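Local coordinates for protein polysaccharide Lyase Family 6 (Bacteroides cellulosilyticus, PDB 6QPS) that probably cleaves alginate, with specificity for mannuronic acid, as a calcium-binding polysaccharide lyase of family 6 built on a parallel beta-helix, at residues E97-E102 against S128-T133; V157-T162 against L181-S186; N163-H168 against N193-H198; E226-V231 against H252-R257. All coordinates share one frame; numbering follows the deposited sequence. Where two conformers were deposited one is given.

In the fold
Following the chain from its N terminus, contact 1 closes first, bringing 128-133 beside 97-102 after one coil of the beta-helix. Contacts 2 and 3 then open back to back, at 157-162 and 163-168, and close in the same order at 181-186 and 193-198; their segments alternate, so the two loops cross. Contact 4 comes last, in series with the others. Contacts 1, 3 and 4 lie on one run of laterally paired strands: strand 131-138 neighbours 165-167, and 195-197 neighbours 230-237, where Ile230 and Ile196 probably share a backbone hydrogen bond. Contact 2 belongs to another run and reaches contact 3 across the interior, through Leu181 and Ile196.

Contact 1. Residues E97-E102 against S128-T133; sequences EYLQLE and SFCRMT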
loop_
_atom_site.group_PDB
_atom_site.type_symbol
_atom_site.label_atom_id
_atom_site.label_comp_id
_atom_site.label_asym_id
_atom_site.label_seq_id
_atom_site.Cartn_x
_atom_site.Cartn_y
_atom_site.Cartn_z
ATOM N N GLU A 97 14.220 -2.040 -20.651
ATOM C CA GLU A 97 14.114 -0.639 -20.280
ATOM C C GLU A 97 13.005 0.039 -21.074
ATOM O O GLU A 97 12.763 -0.284 -22.240
ATOM C CB GLU A 97 15.409 0.131 -20.586
ATOM C CG GLU A 97 16.669 -0.371 -19.926
ATOM C CD GLU A 97 17.901 0.145 -20.637
ATOM O OE1 GLU A 97 18.031 1.381 -20.809
ATOM O OE2 GLU A 97 18.728 -0.691 -21.042
ATOM N N TYR A 98 12.383 1.035 -20.454
ATOM C CA TYR A 98 11.380 1.875 -21.109
ATOM C C TYR A 98 10.336 1.058 -21.879
ATOM O O TYR A 98 10.027 1.330 -23.044
ATOM C CB TYR A 98 12.042 2.949 -21.982
ATOM C CG TYR A 98 12.835 3.960 -21.163
ATOM C CD1 TYR A 98 12.205 5.053 -20.573
ATOM C CD2 TYR A 98 14.206 3.818 -20.981
ATOM C CE1 TYR A 98 12.933 5.981 -19.832
ATOM C CE2 TYR A 98 14.934 4.745 -20.221
ATOM C CZ TYR A 98 14.275 5.806 -19.652
ATOM O OH TYR A 98 15.013 6.727 -18.916
ATOM N N LEU A 99 9.753 0.076 -21.193
ATOM C CA LEU A 99 8.638 -0.721 -21.699
ATOM C C LEU A 99 7.371 -0.304 -20.969
ATOM O O LEU A 99 7.422 -0.003 -19.768
ATOM C CB LEU A 99 8.902 -2.207 -21.446
ATOM C CG LEU A 99 10.260 -2.732 -21.905
ATOM C CD1 LEU A 99 10.394 -4.207 -21.526
ATOM C CD2 LEU A 99 10.439 -2.525 -23.384
ATOM N N GLN A 100 6.245 -0.254 -21.692
ATOM C CA GLN A 100 4.998 0.260 -21.128
ATOM C C GLN A 100 3.824 -0.618 -21.535
ATOM O O GLN A 100 3.666 -0.941 -22.718
ATOM C CB GLN A 100 4.790 1.683 -21.654
ATOM C CG GLN A 100 3.754 2.529 -20.993
ATOM C CD GLN A 100 4.099 4.020 -21.138
ATOM O OE1 GLN A 100 5.191 4.457 -20.758
ATOM N NE2 GLN A 100 3.181 4.784 -21.701
ATOM N N LEU A 101 3.013 -0.994 -20.552
ATOM C CA LEU A 101 1.715 -1.615 -20.779
ATOM C C LEU A 101 0.634 -0.578 -20.525
ATOM O O LEU A 101 0.663 0.099 -19.489
ATOM C CB LEU A 101 1.499 -2.751 -19.780
ATOM C CG LEU A 101 2.222 -4.074 -20.024
ATOM C CD1 LEU A 101 3.694 -3.937 -19.824
ATOM C CD2 LEU A 101 1.642 -5.149 -19.103
ATOM N N GLU A 102 -0.347 -0.502 -21.429
ATOM C CA GLU A 102 -1.401 0.504 -21.341
ATOM C C GLU A 102 -2.764 -0.063 -21.724
ATOM O O GLU A 102 -2.912 -0.726 -22.756
ATOM C CB GLU A 102 -1.178 1.687 -22.311
ATOM C CG GLU A 102 0.169 2.388 -22.264
ATOM C CD GLU A 102 0.283 3.478 -23.338
ATOM O OE1 GLU A 102 -0.658 3.640 -24.158
ATOM O OE2 GLU A 102 1.330 4.148 -23.381
ATOM N N SER A 128 13.693 -1.812 -15.781
ATOM C CA SER A 128 13.921 -0.472 -15.252
ATOM C C SER A 128 13.232 0.545 -16.156
ATOM O O SER A 128 13.101 0.351 -17.364
ATOM C CB SER A 128 15.403 -0.146 -15.078
ATOM O OG SER A 128 16.072 -0.205 -16.316
ATOM N N PHE A 129 12.746 1.617 -15.548
ATOM C CA PHE A 129 12.030 2.667 -16.272
ATOM C C PHE A 129 10.843 2.110 -17.056
ATOM O O PHE A 129 10.503 2.600 -18.133
ATOM C CB PHE A 129 12.961 3.488 -17.169
ATOM C CG PHE A 129 13.946 4.306 -16.403
ATOM C CD1 PHE A 129 15.222 3.843 -16.207
ATOM C CD2 PHE A 129 13.580 5.532 -15.857
ATOM C CE1 PHE A 129 16.143 4.597 -15.482
ATOM C CE2 PHE A 129 14.498 6.282 -15.132
ATOM C CZ PHE A 129 15.767 5.806 -14.953
ATOM N N CYS A 130 10.210 1.067 -16.537
ATOM C CA CYS A 130 9.041 0.453 -17.151
ATOM C C CYS A 130 7.793 0.897 -16.394
ATOM O O CYS A 130 7.866 1.356 -15.255
ATOM C CB CYS A 130 9.185 -1.067 -17.148
ATOM S SG CYS A 130 10.508 -1.678 -18.252
ATOM N N ARG A 131 6.638 0.780 -17.051
ATOM C CA ARG A 131 5.421 1.394 -16.537
ATOM C C ARG A 131 4.198 0.571 -16.912
ATOM O O ARG A 131 4.091 0.092 -18.038
ATOM C CB ARG A 131 5.272 2.800 -17.111
ATOM C CG ARG A 131 4.032 3.553 -16.666
ATOM C CD ARG A 131 4.061 4.960 -17.244
ATOM N NE ARG A 131 2.878 5.725 -16.879
ATOM C CZ ARG A 131 2.484 6.847 -17.470
ATOM N NH1 ARG A 131 3.192 7.357 -18.475
ATOM N NH2 ARG A 131 1.392 7.461 -17.058
ATOM N N MET A 132 3.296 0.379 -15.947
ATOM C CA MET A 132 1.965 -0.165 -16.205
ATOM C C MET A 132 0.965 0.933 -15.864
ATOM O O MET A 132 0.910 1.381 -14.715
ATOM C CB MET A 132 1.732 -1.426 -15.365
ATOM C CG MET A 132 0.339 -1.966 -15.444
ATOM S SD MET A 132 -0.011 -3.216 -14.156
ATOM C CE MET A 132 1.127 -4.481 -14.594
ATOM N N THR A 133 0.184 1.374 -16.858
ATOM C CA THR A 133 -0.704 2.517 -16.696
ATOM C C THR A 133 -2.076 2.224 -17.297
ATOM O O THR A 133 -2.192 1.613 -18.368
ATOM C CB THR A 133 -0.069 3.796 -17.267
ATOM O OG1 THR A 133 -0.893 4.908 -16.937
ATOM C CG2 THR A 133 0.095 3.740 -18.790
HETATM O O HOH W 1 5.690 7.077 -19.685
HETATM O O HOH W 2 8.166 3.568 -19.847
#
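The Tyr98 ring receives Phe129 on one face: Phe129 CB stands over its centre, 3.6 Å from the centroid. The two ring planes are only 8° apart but slid along each other, with centroids 4.9 Å apart, and the Tyr98 hydroxyl lies above the rim of the Phe129 ring. A second flat group, the Arg131 guanidinium, carries Thr133 CG2 over one face, while a water lies at its edge, in plane. This water accepts from Arg131 NH1 at 2.8 Å and donates to Gln100 OE1 at 2.9 Å, bridging side chains that run alongside each other with amide and guanidinium planes 62° apart. A second water joins Gln100 OE1 to Phe129 O. The thiol of Cys130 swings next to its own backbone N (chi1 -68°), where SG accepts the N-H of Leu99 at 3.5 Å. Beyond it the chains pair as parallel strands; Leu101 N meets Arg131 O at 2.9 Å. In the surrounding fold, strand 99-111 is flanked on its other side by strand 74-78, Leu99 and Leu101 pack inward on Phe64 and Ile94, and Asp167 of strand 165-167 holds Arg131 NE by a salt bridge and Thr133 OG1 by a hydrogen bond.

Contact 2. Residues V157-T162 against L181-S186; sequences VGLRGT and LQVWLS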
loop_
_atom_site.group_PDB
_atom_site.type_symbol
_atom_site.label_atom_id
_atom_site.label_comp_id
_atom_site.label_asym_id
_atom_site.label_seq_id
_atom_site.Cartn_x
_atom_site.Cartn_y
_atom_site.Cartn_z
ATOM N N VAL A 157 1.094 -8.567 -8.967
ATOM C CA VAL A 157 2.165 -7.753 -9.545
ATOM C C VAL A 157 3.380 -7.765 -8.618
ATOM O O VAL A 157 3.265 -7.473 -7.422
ATOM C CB VAL A 157 1.701 -6.305 -9.794
ATOM C CG1 VAL A 157 2.818 -5.484 -10.434
ATOM C CG2 VAL A 157 0.455 -6.273 -10.640
ATOM N N GLY A 158 4.536 -8.133 -9.172
ATOM C CA GLY A 158 5.791 -8.077 -8.449
ATOM C C GLY A 158 6.734 -7.039 -9.035
ATOM O O GLY A 158 7.209 -7.179 -10.170
ATOM N N LEU A 159 6.992 -5.979 -8.281
ATOM C CA LEU A 159 7.980 -4.999 -8.696
ATOM C C LEU A 159 9.390 -5.465 -8.330
ATOM O O LEU A 159 9.633 -5.978 -7.224
ATOM C CB LEU A 159 7.658 -3.659 -8.036
ATOM C CG LEU A 159 6.580 -2.787 -8.683
ATOM C CD1 LEU A 159 6.173 -1.607 -7.806
ATOM C CD2 LEU A 159 7.100 -2.242 -10.040
ATOM N N ARG A 160 10.306 -5.308 -9.293
ATOM C CA ARG A 160 11.731 -5.611 -9.182
ATOM C C ARG A 160 12.474 -4.464 -9.857
ATOM O O ARG A 160 11.864 -3.627 -10.519
ATOM C CB ARG A 160 12.085 -6.909 -9.932
ATOM C CG ARG A 160 11.105 -8.083 -9.703
ATOM C CD ARG A 160 11.638 -9.131 -8.814
ATOM N NE ARG A 160 10.750 -10.291 -8.798
ATOM C CZ ARG A 160 10.897 -11.343 -8.006
ATOM N NH1 ARG A 160 11.890 -11.403 -7.127
ATOM N NH2 ARG A 160 10.014 -12.342 -8.094
ATOM N N GLY A 161 13.800 -4.480 -9.785
ATOM C CA GLY A 161 14.571 -3.505 -10.551
ATOM C C GLY A 161 14.522 -2.107 -9.951
ATOM O O GLY A 161 14.565 -1.909 -8.735
ATOM N N THR A 162 14.499 -1.104 -10.832
ATOM C CA THR A 162 14.592 0.294 -10.430
ATOM C C THR A 162 13.706 1.160 -11.324
ATOM O O THR A 162 13.482 0.863 -12.505
ATOM C CB THR A 162 16.050 0.828 -10.508
ATOM O OG1 THR A 162 16.535 0.673 -11.848
ATOM C CG2 THR A 162 16.981 0.104 -9.551
ATOM N N LEU A 181 0.179 -6.331 -4.746
ATOM C CA LEU A 181 1.387 -5.667 -5.230
ATOM C C LEU A 181 2.518 -5.850 -4.222
ATOM O O LEU A 181 2.495 -5.266 -3.129
ATOM C CB LEU A 181 1.101 -4.194 -5.505
ATOM C CG LEU A 181 2.221 -3.291 -5.987
ATOM C CD1 LEU A 181 2.869 -3.835 -7.197
ATOM C CD2 LEU A 181 1.672 -1.884 -6.289
ATOM N N GLN A 182 3.514 -6.646 -4.608
ATOM C CA GLN A 182 4.719 -6.844 -3.814
ATOM C C GLN A 182 5.890 -6.079 -4.419
ATOM O O GLN A 182 6.163 -6.195 -5.624
ATOM C CB GLN A 182 5.085 -8.325 -3.796
ATOM C CG GLN A 182 6.433 -8.657 -3.152
ATOM C CD GLN A 182 6.394 -8.554 -1.637
ATOM O OE1 GLN A 182 5.537 -9.139 -0.984
ATOM N NE2 GLN A 182 7.347 -7.815 -1.066
ATOM N N VAL A 183 6.598 -5.331 -3.582
ATOM C CA VAL A 183 7.886 -4.741 -3.943
ATOM C C VAL A 183 8.966 -5.706 -3.446
ATOM O O VAL A 183 9.194 -5.829 -2.234
ATOM C CB VAL A 183 8.041 -3.326 -3.363
ATOM C CG1 VAL A 183 9.374 -2.737 -3.824
ATOM C CG2 VAL A 183 6.875 -2.431 -3.795
ATOM N N TRP A 184 9.628 -6.386 -4.379
ATOM C CA TRP A 184 10.660 -7.354 -4.048
ATOM C C TRP A 184 12.012 -6.677 -3.954
ATOM O O TRP A 184 12.417 -5.970 -4.880
ATOM C CB TRP A 184 10.775 -8.382 -5.162
ATOM C CG TRP A 184 9.598 -9.313 -5.313
ATOM C CD1 TRP A 184 8.513 -9.133 -6.116
ATOM C CD2 TRP A 184 9.421 -10.591 -4.678
ATOM N NE1 TRP A 184 7.659 -10.214 -6.017
ATOM C CE2 TRP A 184 8.199 -11.126 -5.153
ATOM C CE3 TRP A 184 10.171 -11.337 -3.763
ATOM C CZ2 TRP A 184 7.711 -12.359 -4.729
ATOM C CZ3 TRP A 184 9.689 -12.567 -3.361
ATOM C CH2 TRP A 184 8.460 -13.053 -3.828
ATOM N N LEU A 185 12.711 -6.904 -2.849
ATOM C CA LEU A 185 14.046 -6.380 -2.635
ATOM C C LEU A 185 15.034 -7.525 -2.455
ATOM O O LEU A 185 14.708 -8.589 -1.912
ATOM C CB LEU A 185 14.099 -5.522 -1.381
ATOM C CG LEU A 185 12.988 -4.501 -1.197
ATOM C CD1 LEU A 185 13.127 -3.836 0.183
ATOM C CD2 LEU A 185 12.963 -3.444 -2.271
ATOM N N SER A 186 16.256 -7.311 -2.917
ATOM C CA SER A 186 17.331 -8.247 -2.638
ATOM C C SER A 186 18.558 -7.466 -2.205
ATOM O O SER A 186 18.627 -6.250 -2.392
ATOM C CB SER A 186 17.700 -9.057 -3.879
ATOM O OG SER A 186 18.262 -8.213 -4.864
#
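Val157-Leu159 and Leu181-Val183 form a buried lateral pairing of two parallel strands on successive coils of the beta-helix, extended at its end by a stack of Arg160 on Trp184. The evidence for the pairing is an unshifted register, strand axes 4.8 Å apart at closest approach, and backbone bonds that step from one chain to the other: Gln182 N to Val157 O, Leu159 N to Gln182 O at 2.8 Å, and Trp184 N to Leu159 O. On the apolar side, Leu181 CD1 touches both Val157 CG1, at 3.6 Å, and Leu159 CD1, at 4.0 Å. The other side is built round the indole. Arg160 bends at chi2 (-105°), which lays its guanidinium flat on one indole face with planes 7° apart; Arg160 CZ stands over the five-membered ring, 3.6 Å from Trp184 CG, a cation-pi contact. Asp118 engages Arg160 NE and should help fix the group's rotation. Gln182 CG covers the opposite indole face. At the indole edge, Trp184 NE1 approaches Gly158 CA to 3.7 Å, a closeness permitted by the missing side chain. The Gln182 amide is held by Arg216 and Gly218, and its side chain lies about 10 Å from the bound calcium ion. Such in-register stacking of strands from consecutive coils is the hallmark of the parallel beta-helix of family 6 lyases.

Contact 3. Residues N163-H168 against N193-H198; sequences NNRIDH and NHLIDH
Asn163 lies alongside Asn193, their amide planes nearly parallel and Asn163 ND2 4.0 Å from Asn193 CB. Next, Asn164 N donates to His194 ND1 at 3.1 Å, in the plane of the imidazole. Arg165, extended from CG to NE, grips Asp197 side-on: NE meets OD1 at 2.9 Å and 177°, and NH2 meets the syn lone pair of OD2, with guanidinium and carboxylate nearly coplanar. A leucine in place of Arg165 would probably leave the Asp197 carboxylate without this two-pronged mate, close to the like charge of Asp167. Ile166 bonds through its backbone to Leu195 and Asp197, part of the parallel pairing between strands 165-167 and 195-197 on successive coils of the beta-helix, and points opposite to the charged residues. Asp167 places its CG over one guanidinium face (chi1 69°) and offers the anti lone pair of OD2 to His168 ND1 at 2.7 Å. Over one face of the His168 ring comes His198 CB, 3.5 Å from His168 NE2; the two imidazoles, planes 2° apart, are slid so that they barely overlap.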
loop_
_atom_site.group_PDB
_atom_site.type_symbol
_atom_site.label_atom_id
_atom_site.label_comp_id
_atom_site.label_asym_id
_atom_site.label_seq_id
_atom_site.Cartn_x
_atom_site.Cartn_y
_atom_site.Cartn_z
ATOM N N ASN A 163 13.212 2.249 -10.738
ATOM C CA ASN A 163 12.566 3.321 -11.478
ATOM C C ASN A 163 11.361 2.838 -12.271
ATOM O O ASN A 163 11.082 3.364 -13.348
ATOM C CB ASN A 163 13.546 4.022 -12.431
ATOM C CG ASN A 163 14.767 4.566 -11.721
ATOM O OD1 ASN A 163 15.860 3.995 -11.807
ATOM N ND2 ASN A 163 14.588 5.668 -11.005
ATOM N N ASN A 164 10.612 1.863 -11.765
ATOM C CA ASN A 164 9.388 1.428 -12.421
ATOM C C ASN A 164 8.193 2.149 -11.804
ATOM O O ASN A 164 8.295 2.774 -10.743
ATOM C CB ASN A 164 9.252 -0.091 -12.315
ATOM C CG ASN A 164 10.380 -0.811 -13.060
ATOM O OD1 ASN A 164 10.745 -0.426 -14.176
ATOM N ND2 ASN A 164 10.925 -1.865 -12.454
ATOM N N ARG A 165 7.069 2.107 -12.517
ATOM C CA ARG A 165 5.885 2.862 -12.132
ATOM C C ARG A 165 4.617 2.064 -12.405
ATOM O O ARG A 165 4.451 1.487 -13.488
ATOM C CB ARG A 165 5.831 4.209 -12.880
ATOM C CG ARG A 165 4.639 5.119 -12.490
ATOM C CD ARG A 165 4.778 6.497 -13.155
ATOM N NE ARG A 165 3.616 7.312 -12.810
ATOM C CZ ARG A 165 3.055 8.224 -13.590
ATOM N NH1 ARG A 165 3.572 8.496 -14.776
ATOM N NH2 ARG A 165 1.943 8.835 -13.190
ATOM N N ILE A 166 3.730 2.036 -11.414
ATOM C CA ILE A 166 2.369 1.512 -11.543
ATOM C C ILE A 166 1.422 2.686 -11.274
ATOM O O ILE A 166 1.416 3.224 -10.160
ATOM C CB ILE A 166 2.098 0.399 -10.512
ATOM C CG1 ILE A 166 3.180 -0.693 -10.544
ATOM C CG2 ILE A 166 0.696 -0.190 -10.709
ATOM C CD1 ILE A 166 3.275 -1.462 -11.816
ATOM N N ASP A 167 0.607 3.064 -12.254
ATOM C CA ASP A 167 -0.230 4.247 -12.075
ATOM C C ASP A 167 -1.556 4.167 -12.830
ATOM O O ASP A 167 -1.673 3.567 -13.907
ATOM C CB ASP A 167 0.525 5.543 -12.469
ATOM C CG ASP A 167 0.776 5.629 -13.979
ATOM O OD1 ASP A 167 1.768 5.036 -14.451
ATOM O OD2 ASP A 167 -0.048 6.241 -14.723
ATOM N N HIS A 168 -2.556 4.836 -12.262
ATOM C CA HIS A 168 -3.872 4.941 -12.897
ATOM C C HIS A 168 -4.467 3.572 -13.221
ATOM O O HIS A 168 -5.223 3.424 -14.182
ATOM C CB HIS A 168 -3.845 5.866 -14.114
ATOM C CG HIS A 168 -3.450 7.273 -13.779
ATOM N ND1 HIS A 168 -2.149 7.718 -13.850
ATOM C CD2 HIS A 168 -4.189 8.338 -13.367
ATOM C CE1 HIS A 168 -2.102 8.991 -13.494
ATOM N NE2 HIS A 168 -3.324 9.393 -13.196
ATOM N N ASN A 193 13.426 3.337 -5.897
ATOM C CA ASN A 193 12.771 4.564 -6.347
ATOM C C ASN A 193 11.568 4.247 -7.240
ATOM O O ASN A 193 11.259 4.986 -8.190
ATOM C CB ASN A 193 13.747 5.488 -7.078
ATOM C CG ASN A 193 14.749 6.139 -6.159
ATOM O OD1 ASN A 193 14.418 7.082 -5.426
ATOM N ND2 ASN A 193 15.979 5.634 -6.165
ATOM N N HIS A 194 10.845 3.167 -6.944
ATOM C CA HIS A 194 9.626 2.918 -7.700
ATOM C C HIS A 194 8.547 3.918 -7.277
ATOM O O HIS A 194 8.547 4.431 -6.150
ATOM C CB HIS A 194 9.048 1.517 -7.458
ATOM C CG HIS A 194 9.920 0.384 -7.888
ATOM N ND1 HIS A 194 10.627 0.363 -9.076
ATOM C CD2 HIS A 194 10.158 -0.805 -7.281
ATOM C CE1 HIS A 194 11.268 -0.785 -9.164
ATOM N NE2 HIS A 194 10.988 -1.515 -8.098
ATOM N N LEU A 195 7.574 4.140 -8.162
ATOM C CA LEU A 195 6.436 5.015 -7.893
ATOM C C LEU A 195 5.126 4.267 -8.125
ATOM O O LEU A 195 4.911 3.698 -9.200
ATOM C CB LEU A 195 6.521 6.257 -8.783
ATOM C CG LEU A 195 5.374 7.263 -8.660
ATOM C CD1 LEU A 195 5.248 7.843 -7.242
ATOM C CD2 LEU A 195 5.504 8.375 -9.697
ATOM N N ILE A 196 4.242 4.316 -7.126
ATOM C CA ILE A 196 2.922 3.677 -7.166
ATOM C C ILE A 196 1.942 4.818 -6.902
ATOM O O ILE A 196 1.822 5.278 -5.754
ATOM C CB ILE A 196 2.811 2.565 -6.114
ATOM C CG1 ILE A 196 3.841 1.444 -6.391
ATOM C CG2 ILE A 196 1.383 2.053 -6.026
ATOM C CD1 ILE A 196 4.192 0.579 -5.179
ATOM N N ASP A 197 1.255 5.305 -7.947
ATOM C CA ASP A 197 0.468 6.524 -7.824
ATOM C C ASP A 197 -0.847 6.472 -8.597
ATOM O O ASP A 197 -0.953 5.889 -9.681
ATOM C CB ASP A 197 1.278 7.771 -8.267
ATOM C CG ASP A 197 1.575 7.791 -9.764
ATOM O OD1 ASP A 197 2.410 7.005 -10.229
ATOM O OD2 ASP A 197 0.928 8.588 -10.499
ATOM N N HIS A 198 -1.853 7.137 -8.040
ATOM C CA HIS A 198 -3.153 7.315 -8.703
ATOM C C HIS A 198 -3.841 5.992 -9.044
ATOM O O HIS A 198 -4.626 5.926 -9.994
ATOM C CB HIS A 198 -3.058 8.211 -9.945
ATOM C CG HIS A 198 -2.542 9.581 -9.652
ATOM N ND1 HIS A 198 -3.335 10.620 -9.203
ATOM C CD2 HIS A 198 -1.294 10.084 -9.759
ATOM C CE1 HIS A 198 -2.590 11.704 -9.058
ATOM N NE2 HIS A 198 -1.342 11.402 -9.368
HETATM O O HOH W 3 11.430 6.721 -10.367
#

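Contact 4. Residues E226-V231 against H252-R257; sequences ESRTIV and HNVLRR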
loop_
_atom_site.group_PDB
_atom_site.type_symbol
_atom_site.label_atom_id
_atom_site.label_comp_id
_atom_site.label_asym_id
_atom_site.label_seq_id
_atom_site.Cartn_x
_atom_site.Cartn_y
_atom_site.Cartn_z
ATOM N N GLU A 226 17.499 0.042 2.332
ATOM C CA GLU A 226 16.814 1.219 1.794
ATOM C C GLU A 226 16.086 0.866 0.506
ATOM O O GLU A 226 16.691 0.341 -0.437
ATOM C CB GLU A 226 17.824 2.354 1.548
ATOM C CG GLU A 226 17.219 3.642 0.975
ATOM C CD GLU A 226 18.160 4.857 0.927
ATOM O OE1 GLU A 226 19.301 4.750 1.411
ATOM O OE2 GLU A 226 17.731 5.906 0.394
ATOM N N SER A 227 14.787 1.168 0.476
ATOM C CA SER A 227 13.913 0.923 -0.659
ATOM C C SER A 227 13.561 2.197 -1.415
ATOM O O SER A 227 13.685 2.244 -2.642
ATOM C CB SER A 227 12.646 0.222 -0.138
ATOM O OG SER A 227 11.733 -0.078 -1.186
ATOM N N ARG A 228 13.117 3.229 -0.703
ATOM C CA ARG A 228 12.770 4.505 -1.308
ATOM C C ARG A 228 11.619 4.368 -2.308
ATOM O O ARG A 228 11.575 5.063 -3.332
ATOM C CB ARG A 228 14.005 5.172 -1.919
ATOM C CG ARG A 228 13.957 6.669 -1.866
ATOM C CD ARG A 228 14.434 7.250 -0.539
ATOM N NE ARG A 228 14.327 8.704 -0.596
ATOM C CZ ARG A 228 13.495 9.443 0.127
ATOM N NH1 ARG A 228 12.672 8.888 1.001
ATOM N NH2 ARG A 228 13.483 10.761 -0.020
ATOM N N THR A 229 10.639 3.515 -1.981
ATOM C CA THR A 229 9.409 3.427 -2.766
ATOM C C THR A 229 8.473 4.571 -2.372
ATOM O O THR A 229 8.334 4.883 -1.184
ATOM C CB THR A 229 8.707 2.092 -2.498
ATOM O OG1 THR A 229 9.616 1.014 -2.730
ATOM C CG2 THR A 229 7.497 1.908 -3.416
ATOM N N ILE A 230 7.809 5.173 -3.360
ATOM C CA ILE A 230 6.844 6.257 -3.136
ATOM C C ILE A 230 5.451 5.749 -3.484
ATOM O O ILE A 230 5.196 5.322 -4.621
ATOM C CB ILE A 230 7.203 7.525 -3.929
ATOM C CG1 ILE A 230 8.565 8.052 -3.475
ATOM C CG2 ILE A 230 6.103 8.584 -3.776
ATOM C CD1 ILE A 230 9.049 9.251 -4.231
ATOM N N VAL A 231 4.563 5.779 -2.494
ATOM C CA VAL A 231 3.163 5.362 -2.632
ATOM C C VAL A 231 2.316 6.620 -2.411
ATOM O O VAL A 231 2.194 7.096 -1.271
ATOM C CB VAL A 231 2.814 4.276 -1.604
ATOM C CG1 VAL A 231 1.371 3.825 -1.731
ATOM C CG2 VAL A 231 3.783 3.084 -1.715
ATOM N N HIS A 252 13.033 4.004 4.463
ATOM C CA HIS A 252 13.056 5.262 3.712
ATOM C C HIS A 252 11.971 5.352 2.636
ATOM O O HIS A 252 12.129 6.079 1.654
ATOM C CB HIS A 252 14.433 5.565 3.114
ATOM C CG HIS A 252 15.546 5.643 4.102
ATOM N ND1 HIS A 252 15.728 6.733 4.930
ATOM C CD2 HIS A 252 16.567 4.791 4.371
ATOM C CE1 HIS A 252 16.818 6.548 5.655
ATOM N NE2 HIS A 252 17.346 5.381 5.337
ATOM N N ASN A 253 10.849 4.656 2.814
ATOM C CA ASN A 253 9.726 4.774 1.898
ATOM C C ASN A 253 8.909 6.020 2.230
ATOM O O ASN A 253 8.977 6.567 3.336
ATOM C CB ASN A 253 8.862 3.514 1.992
ATOM C CG ASN A 253 9.675 2.267 1.675
ATOM O OD1 ASN A 253 10.096 2.072 0.529
ATOM N ND2 ASN A 253 9.906 1.420 2.668
ATOM N N VAL A 254 8.117 6.460 1.262
ATOM C CA VAL A 254 7.278 7.655 1.390
ATOM C C VAL A 254 5.844 7.257 1.055
ATOM O O VAL A 254 5.587 6.750 -0.043
ATOM C CB VAL A 254 7.718 8.789 0.450
ATOM C CG1 VAL A 254 6.852 9.998 0.633
ATOM C CG2 VAL A 254 9.166 9.190 0.715
ATOM N N LEU A 255 4.917 7.476 1.988
ATOM C CA LEU A 255 3.503 7.140 1.803
ATOM C C LEU A 255 2.728 8.437 2.018
ATOM O O LEU A 255 2.656 8.941 3.150
ATOM C CB LEU A 255 3.078 6.023 2.763
ATOM C CG LEU A 255 3.833 4.702 2.507
ATOM C CD1 LEU A 255 5.036 4.555 3.438
ATOM C CD2 LEU A 255 2.932 3.483 2.581
ATOM N N ARG A 256 2.180 9.000 0.931
ATOM C CA ARG A 256 1.680 10.372 0.925
ATOM C C ARG A 256 0.327 10.489 0.224
ATOM O O ARG A 256 0.154 10.014 -0.901
ATOM C CB ARG A 256 2.707 11.303 0.247
ATOM C CG ARG A 256 2.250 12.721 0.056
ATOM C CD ARG A 256 3.227 13.539 -0.787
ATOM N NE ARG A 256 4.535 13.692 -0.141
ATOM C CZ ARG A 256 5.697 13.360 -0.689
ATOM N NH1 ARG A 256 5.744 12.814 -1.894
ATOM N NH2 ARG A 256 6.818 13.577 -0.004
ATOM N N ARG A 257 -0.617 11.164 0.877
ATOM C CA ARG A 257 -1.861 11.607 0.234
ATOM C C ARG A 257 -2.706 10.439 -0.279
ATOM O O ARG A 257 -3.458 10.569 -1.255
ATOM C CB ARG A 257 -1.620 12.640 -0.875
ATOM C CG ARG A 257 -1.226 14.028 -0.385
ATOM C CD ARG A 257 -0.714 14.908 -1.531
ATOM N NE ARG A 257 -1.665 14.961 -2.643
ATOM C CZ ARG A 257 -2.414 16.004 -2.953
ATOM N NH1 ARG A 257 -2.382 17.118 -2.231
ATOM N NH2 ARG A 257 -3.236 15.921 -3.988
#
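Thr229 and Asn253 run side by side where two coils of the parallel beta-helix turn into their strands. The Asn253 amide points its OD1 at the backbone of Thr229, whose N-H arrives in the carbonyl plane on a lone pair at 2.9 Å, while Ser227 CB packs against the same oxygen at 3.2 Å. Asn253 ND2 is bound by Ser250 OG. An alanine at Asn253 would lack both polar atoms and is likely to leave the Thr229 N-H without its acceptor and the turn less firmly fixed. Glu226 crosses His252 at a slant, its CG 3.6 Å from His252 CD2 and its carboxylate plane 47° from the ring. Arg228 bends at chi2 (84°), its guanidinium nearly perpendicular to the imidazole; in this conformer, one of two deposited, NH1 donates to His252 O at 2.9 Å, a bond that need not hold in the other. Further along, Ile230 lies beside Val254, CG1 to CB 4.1 Å, and Val231 N reaches Val254 O at 2.8 Å in an almost straight bond of 174°.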